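Local coordinates for nitrate regulatory protein (Klebsiella oxytoca, PDB 4AKK), which binds the leader RNA of the nasF operon in response to nitrate or nitrite and brings about transcription antitermination, at residues S121-R127 with I169-D175; R220-V224 with E386-Q390. One frame throughout, in Å; residues are numbered along the deposited sequence.

Contact 1 (S121-R127 with I169-D175)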
loop_
_atom_site.group_PDB
_atom_site.type_symbol
_atom_site.label_atom_id
_atom_site.label_comp_id
_atom_site.label_asym_id
_atom_site.label_seq_id
_atom_site.Cartn_x
_atom_site.Cartn_y
_atom_site.Cartn_z
ATOM N N SER A 121 -15.650 -5.688 13.382
ATOM C CA SER A 121 -14.491 -5.112 14.050
ATOM C C SER A 121 -14.737 -3.637 14.330
ATOM O O SER A 121 -15.632 -3.022 13.748
ATOM C CB SER A 121 -13.259 -5.228 13.162
ATOM O OG SER A 121 -13.399 -4.379 12.034
ATOM N N SER A 122 -13.927 -3.073 15.219
ATOM C CA SER A 122 -14.006 -1.661 15.548
ATOM C C SER A 122 -13.882 -0.783 14.300
ATOM O O SER A 122 -14.634 0.166 14.126
ATOM C CB SER A 122 -12.926 -1.297 16.571
ATOM O OG SER A 122 -12.983 0.085 16.888
ATOM N N ALA A 123 -12.934 -1.101 13.429
ATOM C CA ALA A 123 -12.761 -0.303 12.221
ATOM C C ALA A 123 -13.980 -0.389 11.285
ATOM O O ALA A 123 -14.387 0.613 10.696
ATOM C CB ALA A 123 -11.480 -0.708 11.503
ATOM N N LEU A 124 -14.580 -1.571 11.162
ATOM C CA LEU A 124 -15.784 -1.722 10.335
ATOM C C LEU A 124 -16.942 -0.910 10.901
ATOM O O LEU A 124 -17.690 -0.259 10.165
ATOM C CB LEU A 124 -16.188 -3.196 10.192
ATOM C CG LEU A 124 -17.350 -3.442 9.227
ATOM C CD1 LEU A 124 -16.968 -3.011 7.806
ATOM C CD2 LEU A 124 -17.777 -4.913 9.257
ATOM N N CYS A 125 -17.086 -0.940 12.218
ATOM C CA CYS A 125 -18.061 -0.084 12.883
ATOM C C CYS A 125 -17.888 1.385 12.519
ATOM O O CYS A 125 -18.874 2.089 12.249
ATOM C CB CYS A 125 -17.980 -0.247 14.395
ATOM S SG CYS A 125 -18.452 -1.894 14.976
ATOM N N TRP A 126 -16.642 1.858 12.530
ATOM C CA TRP A 126 -16.375 3.256 12.180
ATOM C C TRP A 126 -16.769 3.564 10.726
ATOM O O TRP A 126 -17.367 4.601 10.446
ATOM C CB TRP A 126 -14.908 3.615 12.425
ATOM C CG TRP A 126 -14.614 4.085 13.822
ATOM C CD1 TRP A 126 -14.387 3.304 14.921
ATOM C CD2 TRP A 126 -14.495 5.444 14.266
ATOM N NE1 TRP A 126 -14.139 4.092 16.021
ATOM C CE2 TRP A 126 -14.198 5.409 15.646
ATOM C CE3 TRP A 126 -14.609 6.686 13.631
ATOM C CZ2 TRP A 126 -14.014 6.571 16.406
ATOM C CZ3 TRP A 126 -14.422 7.841 14.389
ATOM C CH2 TRP A 126 -14.129 7.771 15.760
ATOM N N ARG A 127 -16.434 2.662 9.808
ATOM C CA ARG A 127 -16.765 2.867 8.402
ATOM C C ARG A 127 -18.274 2.943 8.230
ATOM O O ARG A 127 -18.797 3.825 7.551
ATOM C CB ARG A 127 -16.213 1.731 7.539
ATOM C CG ARG A 127 -14.701 1.715 7.403
ATOM C CD ARG A 127 -14.170 2.910 6.615
ATOM N NE ARG A 127 -12.729 2.791 6.385
ATOM C CZ ARG A 127 -11.960 3.749 5.873
ATOM N NH1 ARG A 127 -12.485 4.920 5.529
ATOM N NH2 ARG A 127 -10.657 3.542 5.715
ATOM N N ILE A 169 -16.798 1.015 2.946
ATOM C CA ILE A 169 -17.127 -0.113 3.806
ATOM C C ILE A 169 -16.535 -1.406 3.239
ATOM O O ILE A 169 -16.090 -2.264 3.985
ATOM C CB ILE A 169 -18.637 -0.299 3.981
ATOM C CG1 ILE A 169 -19.256 0.907 4.700
ATOM C CG2 ILE A 169 -18.913 -1.610 4.726
ATOM C CD1 ILE A 169 -20.775 0.893 4.716
ATOM N N VAL A 170 -16.521 -1.524 1.916
ATOM C CA VAL A 170 -16.200 -2.795 1.253
ATOM C C VAL A 170 -14.816 -3.384 1.551
ATOM O O VAL A 170 -14.719 -4.545 1.948
ATOM C CB VAL A 170 -16.417 -2.715 -0.271
ATOM C CG1 VAL A 170 -16.034 -4.033 -0.930
ATOM C CG2 VAL A 170 -17.866 -2.374 -0.579
ATOM N N PRO A 171 -13.744 -2.598 1.353
ATOM C CA PRO A 171 -12.399 -3.098 1.658
ATOM C C PRO A 171 -12.257 -3.456 3.133
ATOM O O PRO A 171 -11.514 -4.365 3.499
ATOM C CB PRO A 171 -11.489 -1.903 1.330
ATOM C CG PRO A 171 -12.318 -0.999 0.459
ATOM C CD PRO A 171 -13.726 -1.190 0.916
ATOM N N GLN A 172 -12.964 -2.730 3.983
ATOM C CA GLN A 172 -12.916 -3.002 5.410
ATOM C C GLN A 172 -13.542 -4.359 5.697
ATOM O O GLN A 172 -13.177 -5.034 6.655
ATOM C CB GLN A 172 -13.668 -1.924 6.186
ATOM C CG GLN A 172 -13.258 -1.872 7.635
ATOM C CD GLN A 172 -11.854 -1.365 7.779
ATOM O OE1 GLN A 172 -11.506 -0.325 7.215
ATOM N NE2 GLN A 172 -11.028 -2.095 8.525
ATOM N N LEU A 173 -14.496 -4.747 4.857
ATOM C CA LEU A 173 -15.121 -6.059 4.960
ATOM C C LEU A 173 -14.104 -7.196 4.956
ATOM O O LEU A 173 -14.327 -8.223 5.593
ATOM C CB LEU A 173 -16.139 -6.267 3.834
ATOM C CG LEU A 173 -17.523 -5.670 4.067
ATOM C CD1 LEU A 173 -18.494 -6.161 3.006
ATOM C CD2 LEU A 173 -18.015 -6.031 5.452
ATOM N N ASN A 174 -12.990 -7.011 4.246
ATOM C CA ASN A 174 -11.915 -8.011 4.216
ATOM C C ASN A 174 -11.151 -8.242 5.528
ATOM O O ASN A 174 -10.528 -9.292 5.708
ATOM C CB ASN A 174 -10.919 -7.699 3.097
ATOM C CG ASN A 174 -11.249 -8.425 1.808
ATOM O OD1 ASN A 174 -12.111 -9.305 1.783
ATOM N ND2 ASN A 174 -10.553 -8.075 0.734
ATOM N N ASP A 175 -11.186 -7.274 6.438
ATOM C CA ASP A 175 -10.464 -7.410 7.706
ATOM C C ASP A 175 -11.048 -8.525 8.582
ATOM O O ASP A 175 -10.517 -8.842 9.651
ATOM C CB ASP A 175 -10.390 -6.068 8.472
ATOM C CG ASP A 175 -11.693 -5.713 9.207
ATOM O OD1 ASP A 175 -12.558 -6.599 9.380
ATOM O OD2 ASP A 175 -11.850 -4.538 9.625
#

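Contact 2 (R220-V224 with E386-Q390)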
loop_
_atom_site.group_PDB
_atom_site.type_symbol
_atom_site.label_atom_id
_atom_site.label_comp_id
_atom_site.label_asym_id
_atom_site.label_seq_id
_atom_site.Cartn_x
_atom_site.Cartn_y
_atom_site.Cartn_z
ATOM N N ARG A 220 -11.352 20.790 -16.316
ATOM C CA ARG A 220 -10.591 19.898 -17.163
ATOM C C ARG A 220 -9.608 18.995 -16.385
ATOM O O ARG A 220 -9.445 17.812 -16.709
ATOM C CB ARG A 220 -9.863 20.690 -18.259
ATOM C CG ARG A 220 -8.928 19.808 -19.093
ATOM C CD ARG A 220 -8.284 20.571 -20.240
ATOM N NE ARG A 220 -7.219 21.452 -19.787
ATOM C CZ ARG A 220 -6.426 22.142 -20.602
ATOM N NH1 ARG A 220 -6.591 22.061 -21.916
ATOM N NH2 ARG A 220 -5.473 22.921 -20.103
ATOM N N GLN A 221 -8.933 19.542 -15.373
ATOM C CA GLN A 221 -7.994 18.714 -14.607
ATOM C C GLN A 221 -8.773 17.656 -13.813
ATOM O O GLN A 221 -8.402 16.484 -13.798
ATOM C CB GLN A 221 -7.091 19.565 -13.692
ATOM C CG GLN A 221 -5.923 18.787 -13.065
ATOM C CD GLN A 221 -4.911 18.264 -14.084
ATOM O OE1 GLN A 221 -4.323 19.029 -14.853
ATOM N NE2 GLN A 221 -4.699 16.952 -14.084
ATOM N N GLN A 222 -9.873 18.069 -13.188
ATOM C CA GLN A 222 -10.716 17.143 -12.444
ATOM C C GLN A 222 -11.255 16.035 -13.356
ATOM O O GLN A 222 -11.363 14.879 -12.951
ATOM C CB GLN A 222 -11.883 17.887 -11.798
ATOM C CG GLN A 222 -11.475 18.911 -10.739
ATOM C CD GLN A 222 -12.685 19.619 -10.141
ATOM O OE1 GLN A 222 -13.825 19.243 -10.403
ATOM N NE2 GLN A 222 -12.443 20.650 -9.339
ATOM N N LEU A 223 -11.592 16.392 -14.587
ATOM C CA LEU A 223 -12.136 15.407 -15.513
ATOM C C LEU A 223 -11.046 14.408 -15.860
ATOM O O LEU A 223 -11.213 13.199 -15.719
ATOM C CB LEU A 223 -12.675 16.083 -16.779
ATOM C CG LEU A 223 -13.115 15.146 -17.906
ATOM C CD1 LEU A 223 -14.302 14.279 -17.451
ATOM C CD2 LEU A 223 -13.487 15.971 -19.134
ATOM N N VAL A 224 -9.919 14.932 -16.317
ATOM C CA VAL A 224 -8.765 14.115 -16.605
ATOM C C VAL A 224 -8.426 13.188 -15.434
ATOM O O VAL A 224 -8.082 12.026 -15.638
ATOM C CB VAL A 224 -7.548 15.013 -16.918
ATOM C CG1 VAL A 224 -6.250 14.217 -16.855
ATOM C CG2 VAL A 224 -7.729 15.681 -18.280
ATOM N N GLU A 386 0.453 25.472 -22.477
ATOM C CA GLU A 386 -0.617 24.544 -22.830
ATOM C C GLU A 386 -0.023 23.305 -23.495
ATOM O O GLU A 386 -0.404 22.179 -23.181
ATOM C CB GLU A 386 -1.655 25.217 -23.739
ATOM C CG GLU A 386 -2.702 24.253 -24.316
ATOM C CD GLU A 386 -3.691 23.763 -23.266
ATOM O OE1 GLU A 386 -3.563 24.168 -22.090
ATOM O OE2 GLU A 386 -4.602 22.980 -23.617
ATOM N N GLN A 387 0.930 23.521 -24.396
ATOM C CA GLN A 387 1.626 22.427 -25.060
ATOM C C GLN A 387 2.265 21.489 -24.035
ATOM O O GLN A 387 2.211 20.264 -24.167
ATOM C CB GLN A 387 2.702 22.991 -25.991
ATOM C CG GLN A 387 3.513 21.943 -26.752
ATOM C CD GLN A 387 4.599 22.571 -27.618
ATOM O OE1 GLN A 387 4.881 23.769 -27.511
ATOM N NE2 GLN A 387 5.215 21.764 -28.479
ATOM N N ALA A 388 2.884 22.085 -23.023
ATOM C CA ALA A 388 3.500 21.354 -21.924
ATOM C C ALA A 388 2.489 20.448 -21.223
ATOM O O ALA A 388 2.751 19.267 -20.980
ATOM C CB ALA A 388 4.109 22.338 -20.927
ATOM N N TRP A 389 1.331 21.013 -20.901
ATOM C CA TRP A 389 0.282 20.268 -20.224
ATOM C C TRP A 389 -0.201 19.124 -21.109
ATOM O O TRP A 389 -0.365 17.994 -20.646
ATOM C CB TRP A 389 -0.879 21.190 -19.835
ATOM C CG TRP A 389 -1.920 20.505 -18.999
ATOM C CD1 TRP A 389 -1.939 20.395 -17.633
ATOM C CD2 TRP A 389 -3.089 19.827 -19.473
ATOM N NE1 TRP A 389 -3.048 19.684 -17.228
ATOM C CE2 TRP A 389 -3.773 19.326 -18.338
ATOM C CE3 TRP A 389 -3.626 19.589 -20.749
ATOM C CZ2 TRP A 389 -4.970 18.605 -18.441
ATOM C CZ3 TRP A 389 -4.820 18.878 -20.851
ATOM C CH2 TRP A 389 -5.478 18.393 -19.703
ATOM N N GLN A 390 -0.406 19.408 -22.388
ATOM C CA GLN A 390 -0.872 18.381 -23.312
ATOM C C GLN A 390 0.130 17.238 -23.399
ATOM O O GLN A 390 -0.258 16.073 -23.431
ATOM C CB GLN A 390 -1.145 18.972 -24.697
ATOM C CG GLN A 390 -2.330 19.930 -24.740
ATOM C CD GLN A 390 -3.690 19.232 -24.623
ATOM O OE1 GLN A 390 -3.719 17.926 -24.871
ATOM N NE2 GLN A 390 -4.701 19.870 -24.312
#

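Contact 1 (S121-R127 with I169-D175)
Q172 reaches from segment 169-175 toward the flank of the helix of S121-R127, and its amide makes a firm bond at its nitrogen and a weak one at its oxygen. Its CG is anti to the backbone N (chi1 -160°), and a bend at chi2 turns the amide along the facing helix. At one end, OE1 of Q172 receives the weak but nearly straight hydrogen bond from NE of R127, at 3.4 Å. The oxygen sits at the edge of the guanidinium, near its plane. The two planes are 28° apart, although the side chains cross at about a right angle. At the other end, NE2 of Q172 donates in its own amide plane to OD2 of D175, at 2.8 Å. That oxygen also accepts from OG of S121, at 2.9 Å. The two donors come from opposite faces of the carboxylate plane, S121 on the syn side and Q172 on the anti side. OG of S121 in turn accepts from N of L124 at 3.2 Å and caps its own helix. D175 thus ties the N-cap residue to segment 169-175.

Beside the amide, the stem of Q172 and L124, I169 and L173 make the apolar part. The stem slides past L124 in the opposite direction, with CG of Q172 3.7 Å from CA of L124. CD1 of L124 meets CG2 of I169 at 3.9 Å and CD2 of L173 at 4.0 Å. I169 and L173 also touch helix 56-85, and the side chain of R127 packs on L335 of the second subunit. The short helical segments run antiparallel at 167°, their axes 9.4 Å apart. The arrangement is a helix N-terminus with a serine N-cap, set antiparallel to a short, weakly bonded helical turn, within the all-helical NIT nitrate-sensing region.

Contact 2 (R220-V224 with E386-Q390)
The segments of helices 217-240 and 385-399 run nearly parallel, at 12°, but their axes stay 14.1 Å apart, so long side chains bridge the gap. The first helix belongs to the NIT sensing region and the second to the ANTAR RNA-binding domain, which makes this a joint between receptor and effector.

W389 reaches into the gap between the helices. With chi1 at -174°, CG lies opposite the backbone N and the indole is carried toward R220-V224. The guanidinium of R220 lies flat on one face of the six-membered ring as a cation-pi stack. CZ of R220 is 3.9 Å from the ring centroid, and the planes are 9° apart. At the ring's edge, CG2 of V224 comes within 3.8 Å of CH2 of W389. M403 of helix 403-412 touches W389, V224 and Q221 as well.

R220 extends past the ring to E386, with its chain bent at chi3. Two of its nitrogens form an end-on, two-pronged salt bridge with the carboxylate: NH1 of R220 is 2.8 Å from OE2 of E386, and NH2 of R220 is 3.0 Å from OE1 of E386. Both oxygens use their syn lone pairs, and the flat groups are nearly coplanar. The stack and the paired bonds together fix the rotation of the guanidinium. NE2 of Q390 bonds to OE2 of E386 from above the carboxylate plane. NH1 of R220 and NE2 of Q390 also both donate to the backbone O of C267.

The indole N-H is satisfied too: NE1 of W389 donates to OE1 of Q221 at 2.8 Å, in the carbonyl plane of Q221.

Contact 1 and contact 2 lie on opposite sides of the chain's centre, with centres 36 Å apart. Their nearest atoms are about 21 Å apart, so they do not touch. Both segments of contact 1 precede those of contact 2 in the sequence. Contact 1 joins two parts of the NIT region beside the second subunit. Contact 2 joins the NIT region to the ANTAR domain of the same chain, and the second subunit does not reach it. A bound 1,2-ethanediol, probably a crystallisation additive, lies about 3 Å from the side chain of R220 in contact 2.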